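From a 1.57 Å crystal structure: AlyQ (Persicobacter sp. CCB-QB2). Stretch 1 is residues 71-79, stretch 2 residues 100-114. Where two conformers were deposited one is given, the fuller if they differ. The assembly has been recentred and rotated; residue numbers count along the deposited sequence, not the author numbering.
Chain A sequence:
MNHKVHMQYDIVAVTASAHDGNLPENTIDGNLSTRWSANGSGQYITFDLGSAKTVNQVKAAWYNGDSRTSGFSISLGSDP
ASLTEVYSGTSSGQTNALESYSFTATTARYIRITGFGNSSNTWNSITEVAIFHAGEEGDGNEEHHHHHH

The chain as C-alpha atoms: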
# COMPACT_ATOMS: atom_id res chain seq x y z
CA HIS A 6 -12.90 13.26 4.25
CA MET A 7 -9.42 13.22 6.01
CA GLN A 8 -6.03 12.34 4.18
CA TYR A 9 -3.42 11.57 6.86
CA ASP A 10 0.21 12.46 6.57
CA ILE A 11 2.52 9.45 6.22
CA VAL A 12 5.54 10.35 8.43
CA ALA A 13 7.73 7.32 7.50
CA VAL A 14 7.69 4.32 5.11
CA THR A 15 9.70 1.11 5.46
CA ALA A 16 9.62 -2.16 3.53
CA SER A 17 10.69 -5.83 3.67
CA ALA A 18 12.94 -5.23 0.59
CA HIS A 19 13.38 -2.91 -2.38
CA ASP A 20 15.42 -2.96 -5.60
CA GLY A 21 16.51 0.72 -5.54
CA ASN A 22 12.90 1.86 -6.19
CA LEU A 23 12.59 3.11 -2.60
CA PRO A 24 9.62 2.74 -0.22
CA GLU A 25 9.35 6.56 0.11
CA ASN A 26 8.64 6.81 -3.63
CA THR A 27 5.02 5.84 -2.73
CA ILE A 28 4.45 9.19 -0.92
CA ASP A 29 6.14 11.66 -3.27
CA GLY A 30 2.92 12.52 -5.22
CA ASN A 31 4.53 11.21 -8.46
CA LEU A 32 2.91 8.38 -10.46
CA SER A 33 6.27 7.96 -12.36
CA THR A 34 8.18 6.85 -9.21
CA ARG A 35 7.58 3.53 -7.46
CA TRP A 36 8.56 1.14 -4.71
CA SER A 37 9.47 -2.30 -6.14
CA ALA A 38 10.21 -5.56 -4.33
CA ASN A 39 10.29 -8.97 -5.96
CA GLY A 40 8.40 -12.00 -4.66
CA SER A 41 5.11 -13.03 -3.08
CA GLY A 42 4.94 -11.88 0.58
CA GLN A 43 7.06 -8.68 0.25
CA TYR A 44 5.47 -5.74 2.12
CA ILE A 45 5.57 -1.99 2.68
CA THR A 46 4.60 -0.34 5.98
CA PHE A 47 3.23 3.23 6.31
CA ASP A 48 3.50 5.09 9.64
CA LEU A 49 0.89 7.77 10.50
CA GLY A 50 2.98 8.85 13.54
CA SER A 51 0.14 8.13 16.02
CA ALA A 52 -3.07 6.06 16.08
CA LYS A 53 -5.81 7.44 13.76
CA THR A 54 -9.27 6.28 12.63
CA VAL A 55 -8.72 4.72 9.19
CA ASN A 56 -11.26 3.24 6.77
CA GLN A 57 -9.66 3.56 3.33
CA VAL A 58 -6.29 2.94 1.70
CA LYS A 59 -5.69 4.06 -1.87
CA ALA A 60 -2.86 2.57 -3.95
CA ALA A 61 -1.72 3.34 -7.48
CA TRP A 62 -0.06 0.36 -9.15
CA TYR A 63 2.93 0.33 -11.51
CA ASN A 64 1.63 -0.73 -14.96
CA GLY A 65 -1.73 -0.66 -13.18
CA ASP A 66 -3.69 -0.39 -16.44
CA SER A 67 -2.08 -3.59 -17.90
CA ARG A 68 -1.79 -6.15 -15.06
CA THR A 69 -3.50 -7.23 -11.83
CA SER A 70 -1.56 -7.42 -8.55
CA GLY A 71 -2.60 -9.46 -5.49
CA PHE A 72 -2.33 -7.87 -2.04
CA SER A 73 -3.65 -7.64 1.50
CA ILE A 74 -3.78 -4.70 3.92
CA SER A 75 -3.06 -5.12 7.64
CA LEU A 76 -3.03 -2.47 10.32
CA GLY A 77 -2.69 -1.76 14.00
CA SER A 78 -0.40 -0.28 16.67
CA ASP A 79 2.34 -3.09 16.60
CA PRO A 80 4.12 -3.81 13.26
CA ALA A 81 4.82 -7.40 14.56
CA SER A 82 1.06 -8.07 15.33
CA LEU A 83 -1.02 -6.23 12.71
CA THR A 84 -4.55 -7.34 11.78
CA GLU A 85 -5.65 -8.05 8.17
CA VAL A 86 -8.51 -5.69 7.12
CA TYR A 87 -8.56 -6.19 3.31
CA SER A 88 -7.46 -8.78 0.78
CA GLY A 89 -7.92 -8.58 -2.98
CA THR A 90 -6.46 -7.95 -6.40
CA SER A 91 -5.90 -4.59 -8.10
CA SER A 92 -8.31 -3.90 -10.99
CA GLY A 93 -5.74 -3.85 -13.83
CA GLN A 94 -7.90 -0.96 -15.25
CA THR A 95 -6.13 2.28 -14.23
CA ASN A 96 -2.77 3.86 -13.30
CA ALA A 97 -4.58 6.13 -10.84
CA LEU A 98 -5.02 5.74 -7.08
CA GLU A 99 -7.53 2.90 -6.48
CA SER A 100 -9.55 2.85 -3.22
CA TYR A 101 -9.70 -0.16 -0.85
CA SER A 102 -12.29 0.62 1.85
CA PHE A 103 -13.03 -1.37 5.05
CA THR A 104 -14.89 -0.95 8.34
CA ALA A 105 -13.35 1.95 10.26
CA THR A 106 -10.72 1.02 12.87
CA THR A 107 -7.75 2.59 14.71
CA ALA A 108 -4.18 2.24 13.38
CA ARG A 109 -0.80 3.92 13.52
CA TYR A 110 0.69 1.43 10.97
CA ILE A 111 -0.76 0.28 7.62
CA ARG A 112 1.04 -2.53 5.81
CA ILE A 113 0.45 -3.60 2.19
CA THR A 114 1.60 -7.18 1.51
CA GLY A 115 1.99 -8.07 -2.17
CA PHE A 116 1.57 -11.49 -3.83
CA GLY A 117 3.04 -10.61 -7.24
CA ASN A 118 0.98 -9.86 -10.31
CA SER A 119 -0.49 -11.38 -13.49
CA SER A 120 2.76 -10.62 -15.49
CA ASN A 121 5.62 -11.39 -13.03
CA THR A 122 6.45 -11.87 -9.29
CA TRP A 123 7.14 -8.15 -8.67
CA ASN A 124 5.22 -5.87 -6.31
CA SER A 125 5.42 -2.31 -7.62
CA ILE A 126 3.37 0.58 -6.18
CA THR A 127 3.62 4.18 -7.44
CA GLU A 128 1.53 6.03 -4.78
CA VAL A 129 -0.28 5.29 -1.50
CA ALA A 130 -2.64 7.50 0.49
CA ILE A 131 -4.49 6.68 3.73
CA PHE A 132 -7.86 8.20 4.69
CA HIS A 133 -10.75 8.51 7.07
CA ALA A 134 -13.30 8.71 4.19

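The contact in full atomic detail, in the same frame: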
# COMPACT_ATOMS: atom_id res chain seq x y z
N GLY A 71 -1.96 -8.97 -6.71
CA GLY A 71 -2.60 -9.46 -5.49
C GLY A 71 -1.98 -8.87 -4.24
O GLY A 71 -0.79 -8.57 -4.21
N PHE A 72 -2.81 -8.55 -3.26
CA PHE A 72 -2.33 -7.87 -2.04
C PHE A 72 -3.30 -8.06 -0.89
O PHE A 72 -4.41 -8.52 -1.05
CB PHE A 72 -2.12 -6.37 -2.32
CG PHE A 72 -3.41 -5.62 -2.48
CD1 PHE A 72 -4.08 -5.59 -3.70
CD2 PHE A 72 -3.98 -4.97 -1.40
CE1 PHE A 72 -5.28 -4.92 -3.84
CE2 PHE A 72 -5.20 -4.33 -1.53
CZ PHE A 72 -5.86 -4.33 -2.73
N SER A 73 -2.83 -7.73 0.29
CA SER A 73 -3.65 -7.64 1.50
C SER A 73 -3.17 -6.41 2.26
O SER A 73 -2.00 -5.99 2.11
CB SER A 73 -3.65 -8.90 2.28
OG SER A 73 -2.39 -9.16 2.79
N ILE A 74 -4.07 -5.86 3.05
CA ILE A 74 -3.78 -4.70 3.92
C ILE A 74 -3.95 -5.16 5.36
O ILE A 74 -5.03 -5.73 5.69
CB ILE A 74 -4.71 -3.53 3.57
CG1 ILE A 74 -4.65 -3.17 2.08
CG2 ILE A 74 -4.43 -2.33 4.47
CD1 ILE A 74 -5.65 -2.12 1.65
N SER A 75 -2.99 -4.84 6.18
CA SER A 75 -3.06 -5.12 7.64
C SER A 75 -2.75 -3.85 8.39
O SER A 75 -2.04 -2.96 7.88
CB SER A 75 -2.18 -6.27 8.04
OG SER A 75 -0.79 -6.05 7.76
N LEU A 76 -3.31 -3.70 9.56
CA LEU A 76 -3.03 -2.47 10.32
C LEU A 76 -3.03 -2.71 11.82
O LEU A 76 -3.38 -3.80 12.31
CB LEU A 76 -4.00 -1.37 9.88
CG LEU A 76 -5.49 -1.72 9.86
CD1 LEU A 76 -5.97 -2.13 11.22
CD2 LEU A 76 -6.31 -0.54 9.32
N GLY A 77 -2.64 -1.69 12.53
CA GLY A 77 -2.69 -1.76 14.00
C GLY A 77 -1.65 -0.87 14.61
O GLY A 77 -1.18 0.04 13.95
N SER A 78 -1.38 -1.07 15.89
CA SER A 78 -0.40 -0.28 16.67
C SER A 78 0.98 -0.97 16.68
O SER A 78 1.95 -0.28 16.88
CB SER A 78 -0.96 -0.10 18.05
OG SER A 78 -0.90 -1.36 18.71
N ASP A 79 1.07 -2.31 16.52
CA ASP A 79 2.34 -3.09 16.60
C ASP A 79 2.64 -3.70 15.24
O ASP A 79 2.01 -4.68 14.88
CB ASP A 79 2.30 -4.19 17.68
CG ASP A 79 3.62 -4.94 17.89
OD1 ASP A 79 4.59 -4.66 17.15
OD2 ASP A 79 3.69 -5.84 18.82
N SER A 100 -9.11 2.86 -4.64
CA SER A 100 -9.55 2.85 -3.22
C SER A 100 -9.93 1.45 -2.72
O SER A 100 -10.67 0.70 -3.40
CB SER A 100 -10.67 3.81 -3.02
OG SER A 100 -10.24 5.10 -3.37
N TYR A 101 -9.38 1.11 -1.58
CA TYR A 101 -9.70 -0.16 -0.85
C TYR A 101 -10.20 0.29 0.52
O TYR A 101 -9.46 0.75 1.39
CB TYR A 101 -8.46 -1.04 -0.77
CG TYR A 101 -7.80 -1.22 -2.11
CD1 TYR A 101 -8.50 -1.79 -3.14
CD2 TYR A 101 -6.53 -0.72 -2.34
CE1 TYR A 101 -7.95 -1.92 -4.40
CE2 TYR A 101 -5.95 -0.88 -3.60
CZ TYR A 101 -6.66 -1.48 -4.63
OH TYR A 101 -6.10 -1.57 -5.89
N SER A 102 -11.51 0.15 0.68
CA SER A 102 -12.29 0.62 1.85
C SER A 102 -12.58 -0.57 2.75
O SER A 102 -12.63 -1.72 2.25
CB SER A 102 -13.61 1.28 1.40
OG SER A 102 -13.36 2.50 0.72
N PHE A 103 -12.74 -0.32 4.05
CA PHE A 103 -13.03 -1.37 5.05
C PHE A 103 -13.65 -0.69 6.24
O PHE A 103 -13.52 0.51 6.47
CB PHE A 103 -11.76 -2.15 5.40
CG PHE A 103 -10.52 -1.32 5.62
CD1 PHE A 103 -10.28 -0.68 6.82
CD2 PHE A 103 -9.68 -1.06 4.55
CE1 PHE A 103 -9.19 0.15 6.98
CE2 PHE A 103 -8.55 -0.25 4.71
CZ PHE A 103 -8.31 0.35 5.93
N THR A 104 -14.29 -1.48 7.09
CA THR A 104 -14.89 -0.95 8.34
C THR A 104 -13.87 -0.17 9.15
O THR A 104 -12.74 -0.64 9.34
CB THR A 104 -15.49 -2.11 9.17
OG1 THR A 104 -16.36 -2.80 8.30
CG2 THR A 104 -16.20 -1.61 10.41
N ALA A 105 -14.28 1.01 9.64
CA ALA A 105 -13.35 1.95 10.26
C ALA A 105 -12.71 1.33 11.49
O ALA A 105 -13.42 0.63 12.27
CB ALA A 105 -14.05 3.22 10.66
N THR A 106 -11.42 1.54 11.68
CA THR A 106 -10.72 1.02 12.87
C THR A 106 -9.52 1.93 13.18
O THR A 106 -9.24 2.80 12.40
CB THR A 106 -10.32 -0.43 12.62
OG1 THR A 106 -9.89 -0.94 13.89
CG2 THR A 106 -9.29 -0.56 11.52
N THR A 107 -8.82 1.68 14.25
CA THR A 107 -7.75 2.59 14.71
C THR A 107 -6.45 1.97 14.26
O THR A 107 -6.28 0.73 14.41
CB THR A 107 -7.81 2.81 16.22
OG1 THR A 107 -9.03 3.49 16.42
CG2 THR A 107 -6.65 3.65 16.72
N ALA A 108 -5.50 2.76 13.80
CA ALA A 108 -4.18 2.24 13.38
C ALA A 108 -3.18 3.38 13.37
O ALA A 108 -3.53 4.49 12.95
CB ALA A 108 -4.19 1.58 12.01
N ARG A 109 -1.97 3.07 13.79
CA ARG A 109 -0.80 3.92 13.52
C ARG A 109 -0.12 3.39 12.27
O ARG A 109 0.41 4.22 11.49
CB ARG A 109 0.16 3.95 14.71
CG ARG A 109 1.49 4.58 14.34
CD ARG A 109 2.41 4.82 15.52
NE ARG A 109 3.66 5.36 15.03
CZ ARG A 109 4.66 5.78 15.80
NH1 ARG A 109 4.58 5.71 17.12
NH2 ARG A 109 5.78 6.19 15.22
N TYR A 110 -0.08 2.06 12.07
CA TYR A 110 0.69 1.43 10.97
C TYR A 110 -0.29 0.75 10.03
O TYR A 110 -1.23 0.03 10.48
CB TYR A 110 1.69 0.41 11.51
CG TYR A 110 2.76 1.01 12.38
CD1 TYR A 110 3.89 1.59 11.86
CD2 TYR A 110 2.62 1.02 13.76
CE1 TYR A 110 4.83 2.21 12.65
CE2 TYR A 110 3.58 1.59 14.58
CZ TYR A 110 4.70 2.16 14.03
OH TYR A 110 5.66 2.73 14.83
N ILE A 111 -0.04 0.92 8.73
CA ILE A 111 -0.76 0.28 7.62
C ILE A 111 0.27 -0.42 6.77
O ILE A 111 1.22 0.23 6.33
CB ILE A 111 -1.55 1.30 6.79
CG1 ILE A 111 -2.69 1.97 7.56
CG2 ILE A 111 -2.09 0.60 5.57
CD1 ILE A 111 -2.37 2.98 8.58
N ARG A 112 0.11 -1.73 6.61
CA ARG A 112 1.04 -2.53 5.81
C ARG A 112 0.33 -3.08 4.60
O ARG A 112 -0.73 -3.73 4.75
CB ARG A 112 1.60 -3.67 6.67
CG ARG A 112 2.52 -4.61 5.91
CD ARG A 112 3.17 -5.56 6.89
NE ARG A 112 4.16 -4.91 7.70
CZ ARG A 112 4.88 -5.51 8.65
NH1 ARG A 112 4.68 -6.79 8.92
NH2 ARG A 112 5.76 -4.80 9.34
N ILE A 113 0.90 -2.93 3.40
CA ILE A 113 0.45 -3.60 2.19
C ILE A 113 1.38 -4.76 1.91
O ILE A 113 2.55 -4.51 1.75
CB ILE A 113 0.35 -2.64 0.98
CG1 ILE A 113 -0.62 -1.51 1.28
CG2 ILE A 113 0.02 -3.44 -0.25
CD1 ILE A 113 -0.69 -0.47 0.20
N THR A 114 0.84 -5.96 1.86
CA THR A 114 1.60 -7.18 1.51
C THR A 114 1.22 -7.53 0.08
O THR A 114 0.05 -7.58 -0.24
CB THR A 114 1.34 -8.33 2.49
OG1 THR A 114 1.68 -7.94 3.81
CG2 THR A 114 2.13 -9.54 2.07
O HOH W 1 -0.52 -6.77 4.91

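The antiparallel ladder between the two stretches ends on a forked acceptor: Gly77 O receives both Tyr110 N at 3.0 Å and Arg109 N at 3.1 Å, the N-H...O angles being 166° and 139°, so the first bond is the straighter. The fork lies where the second stretch turns a corner at Arg109. Gly77 has phi/psi of 153/-164, at which a CB would jam against the preceding carbonyl oxygen; the backbone itself calls for glycine.

From there the strands run at 160° to each other, with reciprocal hydrogen bonds at alternate pairs. Gly77 N reaches Tyr110 O at 3.0 Å; Ser75 N to Arg112 O is 2.9 Å and Arg112 N to Ser75 O 2.8 Å, the latter nearly linear at 178°; Ser73 N to Thr114 O and Thr114 N to Ser73 O are both 2.9 Å. Between them, Ile74 and Leu76 pair without such bonds, and their CA atoms approach Arg112 O (3.3 Å) and Tyr110 O (3.1 Å), respectively.

Alternation sorts the side chains. Ser73, Ser75, Arg112 and Thr114 share the more polar face, where one water bonds Ser75 OG at 3.0 Å and Thr114 OG1 at 2.7 Å, and donates to Arg112 O at 3.1 Å. The opposite face carries Ile74, Leu76, Ile111 and Ile113, all buried, as suits aliphatic residues. Ile74 CG2 meets Ile111 CG2 at 3.9 Å, while Leu76 packs its CB on Ala108 CB (3.6 Å) and its CD2 on Phe103 CE1 (3.8 Å); the small Ala108 permits this close approach.

Strand 100-103 lies farther off, its axis 9.9 Å from that of 71-77, and large side chains span the gap. Phe72 directs its edge at the face of Tyr101, with centroids 4.5 Å apart and planes at 50°. In all, 858 Å² is buried, both sides summed.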